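Local coordinates for CDC48 domain-containing protein (Pyrococcus horikoshii, PDB 4UZR) that is of unknown function, with ATP binding only tentatively suggested, and assembles as hexamers and dodecamers that combine beta-clam domains with a 12-bladed beta-propeller, at the interface of chains A and B and the interface of chains A and C. Residues are numbered along the deposited sequence; one frame, centred on the assembly and turned at random. Chains: chain A/B/C, Putative uncharacterized protein PH1500.

Contact 1: the interface of chains A and B. Residues chain A 111-112, 114; chain B 9-11.
A:Glu111, extended at the start of strand 111-116, turns its backbone carbonyl and its carboxylate toward the loop B:Leu9 to B:Lys11 of chain B. The carbonyl takes the lysine side-chain amine: B:Lys11 NZ donates to A:Glu111 O at 2.6 Å, in the carbonyl plane with a C=O...N angle of 153°. B:Lys11 gets there by bending twice, at chi2 and chi4, which lays CG and CE beside that same oxygen. The folded tail also lets NZ donate to B:Leu9 O at 3.1 Å, from above that carbonyl's plane, so the amine ties its own loop to the neighbouring strand. The second link across comes from the lysine backbone: B:Lys11 N donates to A:Glu111 OE2 at 2.9 Å, meeting the oxygen from above the carboxylate plane. A:Glu111 CG stands anti to its backbone N (chi1 -178°), and the extended chain carries the carboxylate out to that amide. A:Arg114 NH2 may help steady the carboxylate through a bent bond to A:Glu111 OE1, well out of the guanidinium plane; the pair's precise fit is doubtful. The guanidinium end lies alongside B:Pro10, A:Arg114 NH2 3.6 Å from B:Pro10 CB. Repeated across a two-fold, this polar clasp probably helps join pairs of chains in the dodecamer.

Contact 2: the interface of chains A and C. Residues chain A 83, 86, 93, 95, 109; chain C 131, 133, 137-138.
C:Leu138 pushes its forked tip into chain A and divides its methyls between two walls. CD1 meets A:Val95 CG2 at 3.6 Å, with A:Ile93 CG2 a little further off, while CD2 reaches A:Leu109 CD1 at 3.5 Å. With CG anti to its backbone N (chi1 176°), the fork sits beside the carbonyl carbon, where CD1 and CD2 reach different residues of chain A. A:Leu109 and C:Leu138 slide past each other in opposite directions. Next to them, C:Ile133 covers the other end of the patch with both branches. Its CD1 lies 3.6 Å from A:Val86 CG2, and the side chains of C:Ile133 and A:Ile83 cross at about a right angle, CG2 to CG2 at 3.9 Å. One shell out, A:Val86 and A:Val95 belong to strands 83-89 and 92-97 of chain A, and C:Ile133 and C:Leu138 to strands 129-133 and 137-142 of chain C. Mostly strand residues of the two subunits pack here, with A:Leu109 added from a loop; this would suit neighbouring propeller blades, and no hydrogen bond crosses the patch. Between C:Ile133 and C:Leu138, A:Ile83 CD1 rests 4.0 Å from C:Leu138 CB and 4.1 Å from the backbone oxygen C:Lys137 O.

Contact 3: the interface of chains A and C. Residues chain A 86, 88, 93; chain C 124-126, 131, 140.
A:Leu88 plugs against C:Arg126 and C:Val131 in the DUF6849 region, where the two copies appear to meet as parts of the beta-propeller. Apolar packing carries most of the contact. A:Leu88 has 74 Å² hidden by chain C, and its CD2 methyl makes the nearest contacts: CD2 sits 3.7 Å from C:Arg126 CB and 3.9 Å from C:Val131 CG2, thus bridging strands 122-126 and 129-133 of chain C. CG of this leucine lies anti to its backbone N (chi1 179°), beside the carbonyl carbon, with CD2 set against the arginine's CB. A thinner methyl contact lies to one side, where the side chains of A:Ile93 and C:Leu140 cross at a slant, CD1 of A:Ile93 4.1 Å from CD2 of C:Leu140. Methyl against backbone carbonyl makes a second kind of contact: C:Leu124 CD1 comes within 3.4 Å of A:Val86 O, and the same methyl is 4.1 Å from A:Val86 CG1, so it covers both backbone and side chain of that valine. Polar groups contribute little directly, and no hydrogen bond crosses. C:Arg126 uses its aliphatic stem on A:Leu88, with CD 4.0 Å from A:Leu88 O; C:Arg126 NE stays 3.8 Å from that oxygen, too long for a hydrogen bond.

Contact 1: the interface of chains A and B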
# COMPACT_ATOMS: atom_id res chain seq x y z
N GLU A 111 16.58 11.09 -22.27
CA GLU A 111 15.46 11.54 -23.08
C GLU A 111 14.68 10.36 -23.65
O GLU A 111 15.23 9.52 -24.36
CB GLU A 111 15.94 12.45 -24.21
CG GLU A 111 14.81 12.99 -25.07
CD GLU A 111 15.27 14.08 -26.02
OE1 GLU A 111 15.99 15.00 -25.57
OE2 GLU A 111 14.93 14.01 -27.21
N LEU A 112 13.39 10.31 -23.32
CA LEU A 112 12.52 9.27 -23.84
C LEU A 112 11.76 9.78 -25.04
O LEU A 112 11.48 9.03 -25.98
CB LEU A 112 11.52 8.81 -22.77
CG LEU A 112 12.08 8.14 -21.51
CD1 LEU A 112 10.94 7.77 -20.58
CD2 LEU A 112 12.89 6.92 -21.88
N ARG A 114 10.72 13.60 -27.55
CA ARG A 114 10.69 15.03 -27.86
C ARG A 114 9.66 15.26 -28.96
O ARG A 114 9.66 14.56 -29.98
CB ARG A 114 12.07 15.54 -28.27
CG ARG A 114 12.70 14.84 -29.46
CD ARG A 114 13.96 15.56 -29.92
NE ARG A 114 14.95 15.68 -28.85
CZ ARG A 114 15.34 16.84 -28.32
NH1 ARG A 114 14.82 17.98 -28.75
NH2 ARG A 114 16.25 16.85 -27.35
N LEU B 9 21.24 10.30 -27.95
CA LEU B 9 20.77 10.90 -26.70
C LEU B 9 19.48 11.71 -26.90
O LEU B 9 18.50 11.49 -26.19
CB LEU B 9 21.87 11.74 -26.03
CG LEU B 9 23.13 11.01 -25.57
CD1 LEU B 9 24.02 11.93 -24.75
CD2 LEU B 9 22.77 9.77 -24.78
N PRO B 10 19.47 12.65 -27.87
CA PRO B 10 18.14 13.18 -28.18
C PRO B 10 17.42 12.23 -29.13
O PRO B 10 18.01 11.80 -30.13
CB PRO B 10 18.45 14.51 -28.88
CG PRO B 10 19.76 14.28 -29.52
CD PRO B 10 20.53 13.33 -28.64
N LYS B 11 16.17 11.89 -28.83
CA LYS B 11 15.44 10.94 -29.65
C LYS B 11 14.94 11.60 -30.92
O LYS B 11 13.74 11.83 -31.11
CB LYS B 11 14.29 10.32 -28.85
CG LYS B 11 14.74 9.47 -27.68
CD LYS B 11 15.89 8.55 -28.08
CE LYS B 11 16.46 7.80 -26.89
NZ LYS B 11 17.16 8.70 -25.94

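Contact 2: the interface of chains A and C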
# COMPACT_ATOMS: atom_id res chain seq x y z
N ILE A 83 11.93 26.97 -20.16
CA ILE A 83 11.05 25.96 -19.59
C ILE A 83 9.84 26.60 -18.93
O ILE A 83 9.97 27.31 -17.93
CB ILE A 83 11.79 25.06 -18.59
CG1 ILE A 83 12.95 24.35 -19.28
CG2 ILE A 83 10.83 24.07 -17.98
CD1 ILE A 83 13.70 23.38 -18.40
N VAL A 86 6.99 22.07 -15.55
CA VAL A 86 7.53 20.72 -15.41
C VAL A 86 6.62 19.87 -14.54
O VAL A 86 6.17 20.30 -13.48
CB VAL A 86 8.95 20.75 -14.79
CG1 VAL A 86 9.42 19.34 -14.47
CG2 VAL A 86 9.92 21.42 -15.73
N ILE A 93 9.79 12.50 -15.86
CA ILE A 93 9.93 13.94 -15.81
C ILE A 93 9.41 14.53 -17.12
O ILE A 93 9.94 14.24 -18.18
CB ILE A 93 11.39 14.37 -15.56
CG1 ILE A 93 11.93 13.71 -14.28
CG2 ILE A 93 11.51 15.88 -15.46
CD1 ILE A 93 13.42 13.85 -14.10
N VAL A 95 8.52 17.88 -19.39
CA VAL A 95 8.87 19.29 -19.56
C VAL A 95 8.10 19.92 -20.71
O VAL A 95 7.99 19.33 -21.79
CB VAL A 95 10.38 19.46 -19.82
CG1 VAL A 95 10.74 20.93 -19.98
CG2 VAL A 95 11.19 18.81 -18.71
N LEU A 109 17.34 11.07 -16.23
CA LEU A 109 17.39 12.22 -17.12
C LEU A 109 17.80 11.83 -18.54
O LEU A 109 18.43 12.60 -19.26
CB LEU A 109 18.30 13.33 -16.58
CG LEU A 109 17.83 14.74 -16.94
CD1 LEU A 109 16.38 14.93 -16.55
CD2 LEU A 109 18.71 15.79 -16.27
N VAL C 131 14.08 18.22 -8.42
CA VAL C 131 14.16 18.86 -9.73
C VAL C 131 14.17 20.38 -9.58
O VAL C 131 13.31 20.95 -8.92
CB VAL C 131 12.98 18.43 -10.63
CG1 VAL C 131 13.00 19.21 -11.94
CG2 VAL C 131 13.03 16.94 -10.90
N ILE C 133 14.36 24.11 -11.60
CA ILE C 133 14.02 24.71 -12.88
C ILE C 133 14.30 26.21 -12.92
O ILE C 133 13.70 26.98 -12.17
CB ILE C 133 12.54 24.49 -13.21
CG1 ILE C 133 12.23 22.99 -13.30
CG2 ILE C 133 12.18 25.17 -14.52
CD1 ILE C 133 13.13 22.27 -14.27
N LYS C 137 18.10 25.73 -18.03
CA LYS C 137 18.38 24.31 -17.85
C LYS C 137 17.49 23.66 -16.81
O LYS C 137 16.85 24.33 -15.99
CB LYS C 137 19.85 24.09 -17.48
CG LYS C 137 20.28 24.78 -16.20
CD LYS C 137 21.74 24.49 -15.88
N LEU C 138 17.45 22.33 -16.84
CA LEU C 138 16.77 21.54 -15.84
C LEU C 138 17.84 20.79 -15.05
O LEU C 138 18.68 20.11 -15.63
CB LEU C 138 15.81 20.55 -16.50
CG LEU C 138 15.07 19.55 -15.60
CD1 LEU C 138 13.69 19.27 -16.17
CD2 LEU C 138 15.84 18.25 -15.43

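Contact 3: the interface of chains A and C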
# COMPACT_ATOMS: atom_id res chain seq x y z
N VAL A 86 6.99 22.07 -15.55
CA VAL A 86 7.53 20.72 -15.41
C VAL A 86 6.62 19.87 -14.54
O VAL A 86 6.17 20.30 -13.48
CB VAL A 86 8.95 20.75 -14.79
CG1 VAL A 86 9.42 19.34 -14.47
CG2 VAL A 86 9.92 21.42 -15.73
N LEU A 88 6.36 16.21 -12.55
CA LEU A 88 7.18 15.13 -12.00
C LEU A 88 6.29 14.01 -11.46
O LEU A 88 5.54 14.21 -10.50
CB LEU A 88 8.11 15.66 -10.92
CG LEU A 88 9.03 14.65 -10.23
CD1 LEU A 88 9.86 13.89 -11.25
CD2 LEU A 88 9.92 15.35 -9.22
N ILE A 93 9.79 12.50 -15.86
CA ILE A 93 9.93 13.94 -15.81
C ILE A 93 9.41 14.53 -17.12
O ILE A 93 9.94 14.24 -18.18
CB ILE A 93 11.39 14.37 -15.56
CG1 ILE A 93 11.93 13.71 -14.28
CG2 ILE A 93 11.51 15.88 -15.46
CD1 ILE A 93 13.42 13.85 -14.10
N LEU C 124 10.84 21.03 -7.43
CA LEU C 124 9.89 19.94 -7.20
C LEU C 124 10.58 18.79 -6.49
O LEU C 124 11.75 18.50 -6.75
CB LEU C 124 9.30 19.46 -8.53
CG LEU C 124 8.45 20.47 -9.31
CD1 LEU C 124 8.03 19.90 -10.65
CD2 LEU C 124 7.23 20.88 -8.50
N VAL C 125 9.87 18.13 -5.58
CA VAL C 125 10.44 17.02 -4.82
C VAL C 125 9.54 15.80 -4.88
O VAL C 125 8.33 15.89 -4.66
CB VAL C 125 10.69 17.40 -3.34
CG1 VAL C 125 11.33 16.24 -2.60
CG2 VAL C 125 11.56 18.65 -3.24
N ARG C 126 10.13 14.64 -5.18
CA ARG C 126 9.39 13.39 -5.16
C ARG C 126 10.34 12.23 -4.84
O ARG C 126 11.20 11.88 -5.64
CB ARG C 126 8.68 13.14 -6.49
CG ARG C 126 7.59 12.08 -6.40
CD ARG C 126 7.05 11.69 -7.76
NE ARG C 126 5.60 11.53 -7.74
CZ ARG C 126 4.98 10.40 -7.45
NH1 ARG C 126 5.68 9.32 -7.13
NH2 ARG C 126 3.65 10.34 -7.45
N VAL C 131 14.08 18.22 -8.42
CA VAL C 131 14.16 18.86 -9.73
C VAL C 131 14.17 20.38 -9.58
O VAL C 131 13.31 20.95 -8.92
CB VAL C 131 12.98 18.43 -10.63
CG1 VAL C 131 13.00 19.21 -11.94
CG2 VAL C 131 13.03 16.94 -10.90
N LEU C 140 18.63 17.89 -12.25
CA LEU C 140 18.12 16.76 -11.48
C LEU C 140 19.14 16.30 -10.45
O LEU C 140 20.31 16.10 -10.77
CB LEU C 140 17.75 15.59 -12.40
CG LEU C 140 17.36 14.30 -11.69
CD1 LEU C 140 16.09 14.49 -10.88
CD2 LEU C 140 17.21 13.15 -12.68

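Contacts 2 and 3 are neighbouring stretches of one A-C interface, their C-alpha centres about 7 Å apart, and they share A:Val86, A:Ile93 and C:Val131. Strands 83-89 and 92-97 of chain A and strands 129-133 and 137-142 of chain C run through both, giving a continuous apolar seam. The C-alpha centre of contact 1 is about 14 Å from that of contact 2 and about 18 Å from that of contact 3; contact 1 is mainly polar and faces chain B. One copy thus engages two neighbours through different chemistry: the seam probably closes the propeller ring, and the two-fold contact probably couples rings into the twelve-copy assembly.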